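Local coordinates for ribosomal-protein-alanine acetyltransferase (Clostridium acetobutylicum, PDB 3DNS) that probably acetylates the N-terminal alanine of a ribosomal protein, as a RimJ-type acetyltransferase of which this chain is the N-terminal domain, at residues A[33-38]-A[47-52]. Residues are numbered along the deposited sequence; the frame is centred on the assembly and turned at random.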
# COMPACT_ATOMS: atom_id res chain seq x y z
N GLY A 33 5.30 -0.42 2.16
CA GLY A 33 6.17 -0.53 1.01
C GLY A 33 7.19 -1.63 1.14
O GLY A 33 7.07 -2.56 2.01
N ARG A 34 8.20 -1.55 0.29
CA ARG A 34 9.22 -2.60 0.26
C ARG A 34 10.59 -2.02 0.02
O ARG A 34 10.72 -0.95 -0.54
CB ARG A 34 8.91 -3.59 -0.85
CG ARG A 34 7.72 -4.43 -0.63
CD ARG A 34 7.40 -5.26 -1.84
NE ARG A 34 6.33 -6.18 -1.50
CZ ARG A 34 5.07 -5.79 -1.37
NH1 ARG A 34 4.13 -6.66 -1.05
NH2 ARG A 34 4.75 -4.52 -1.59
N ILE A 35 11.61 -2.69 0.51
CA ILE A 35 12.98 -2.30 0.28
C ILE A 35 13.58 -3.39 -0.56
O ILE A 35 13.35 -4.57 -0.28
CB ILE A 35 13.74 -2.11 1.62
CG1 ILE A 35 13.40 -0.74 2.25
CG2 ILE A 35 15.26 -2.21 1.44
CD1 ILE A 35 13.73 -0.68 3.75
N PHE A 36 14.34 -2.99 -1.60
CA PHE A 36 15.02 -3.91 -2.47
C PHE A 36 16.47 -3.56 -2.48
O PHE A 36 16.83 -2.47 -2.90
CB PHE A 36 14.49 -3.78 -3.93
CG PHE A 36 13.05 -4.06 -4.07
CD1 PHE A 36 12.59 -5.35 -4.30
CD2 PHE A 36 12.13 -3.06 -3.90
CE1 PHE A 36 11.21 -5.62 -4.41
CE2 PHE A 36 10.79 -3.33 -4.03
CZ PHE A 36 10.33 -4.60 -4.28
N ILE A 37 17.33 -4.49 -2.06
CA ILE A 37 18.78 -4.23 -2.12
C ILE A 37 19.26 -4.39 -3.58
O ILE A 37 19.04 -5.41 -4.18
CB ILE A 37 19.60 -5.15 -1.18
CG1 ILE A 37 19.06 -5.07 0.28
CG2 ILE A 37 21.11 -4.80 -1.24
CD1 ILE A 37 19.19 -3.74 0.89
N VAL A 38 19.89 -3.35 -4.09
CA VAL A 38 20.29 -3.21 -5.50
C VAL A 38 21.78 -3.48 -5.61
O VAL A 38 22.20 -4.22 -6.49
CB VAL A 38 19.79 -1.83 -6.10
CG1 VAL A 38 20.36 -1.53 -7.44
CG2 VAL A 38 18.21 -1.84 -6.19
N CYS A 47 26.23 -0.06 0.52
CA CYS A 47 24.92 -0.64 0.31
C CYS A 47 24.05 0.37 -0.36
O CYS A 47 23.91 1.47 0.17
CB CYS A 47 24.25 -1.03 1.64
SG CYS A 47 22.63 -1.79 1.38
N MSE A 48 23.45 -0.01 -1.51
CA MSE A 48 22.51 0.84 -2.28
C MSE A 48 21.23 0.06 -2.40
O MSE A 48 21.28 -1.09 -2.79
CB MSE A 48 23.02 1.20 -3.69
CG MSE A 48 22.01 1.93 -4.53
SE MSE A 48 22.87 3.01 -5.95
CE MSE A 48 23.61 1.48 -6.91
N PHE A 49 20.12 0.68 -2.03
CA PHE A 49 18.80 0.05 -2.18
C PHE A 49 17.74 0.96 -2.76
O PHE A 49 17.86 2.20 -2.73
CB PHE A 49 18.29 -0.54 -0.89
CG PHE A 49 18.10 0.43 0.23
CD1 PHE A 49 16.89 1.01 0.46
CD2 PHE A 49 19.13 0.70 1.12
CE1 PHE A 49 16.70 1.85 1.55
CE2 PHE A 49 18.94 1.54 2.20
CZ PHE A 49 17.70 2.12 2.39
N ARG A 50 16.70 0.31 -3.30
CA ARG A 50 15.51 0.99 -3.81
C ARG A 50 14.37 0.85 -2.79
O ARG A 50 14.09 -0.27 -2.34
CB ARG A 50 15.08 0.40 -5.15
CG ARG A 50 13.81 1.04 -5.69
CD ARG A 50 13.56 0.65 -7.13
NE ARG A 50 14.39 1.40 -8.09
CZ ARG A 50 15.42 0.88 -8.74
NH1 ARG A 50 15.80 -0.37 -8.51
NH2 ARG A 50 16.10 1.59 -9.61
N MSE A 51 13.76 1.97 -2.41
CA MSE A 51 12.64 1.92 -1.47
C MSE A 51 11.36 2.31 -2.17
O MSE A 51 11.26 3.37 -2.70
CB MSE A 51 12.85 2.81 -0.29
CG MSE A 51 11.72 2.71 0.74
SE MSE A 51 12.12 3.73 2.43
CE MSE A 51 11.89 5.51 1.69
N LYS A 52 10.44 1.37 -2.27
CA LYS A 52 9.16 1.61 -2.89
C LYS A 52 8.20 1.88 -1.75
O LYS A 52 8.23 1.20 -0.72
CB LYS A 52 8.71 0.38 -3.70
CG LYS A 52 9.59 0.17 -4.94
CD LYS A 52 8.98 -0.88 -5.85
CE LYS A 52 9.80 -1.07 -7.10
NZ LYS A 52 9.95 0.28 -7.74
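Five backbone hydrogen bonds tie 33-38 to 47-52, two antiparallel neighbours. R34 and K52 exchange a pair, as do F36 and R50; V38 N then reaches M48 O at 3.0 Å. The F36-R50 bonds are the straightest, both 163° at the hydrogen, whereas R34 N meets K52 O from above the carbonyl plane. The CA atoms stand closer in the non-hydrogen-bonded pairs I35-M51 and I37-F49, and I35 CA sends a C-H toward R50 O.

The apolar face carries I35, I37, C47, F49 and M51. F49 holds CG in the crowded position between its backbone N and carbonyl carbon (chi1 61°); its CD1 lies 3.7 Å from I35 CG2, the branch anti to the backbone N. I37 bends at chi2 (-63°), bringing CD1 to 3.8 Å from F49 CB and 4.0 Å from C47 SG. Helix 61-78 packs on this face, with F71 meeting F49 edge-to-face.

On the other face, the aliphatic chain of K52 crosses the F36 ring obliquely, K52 CD 3.5 Å from F36 CE2. V38 CG2 lies 3.7 Å from R50 NH1, while R50 NE makes a salt bridge to E121. R34 turns its end away from 47-52, where NH2 hydrogen-bonds Y54 OH.

Strands 31-41 and 46-53 thus form a beta hairpin at the middle of the mixed sheet, backed by a helix as in the GNAT fold.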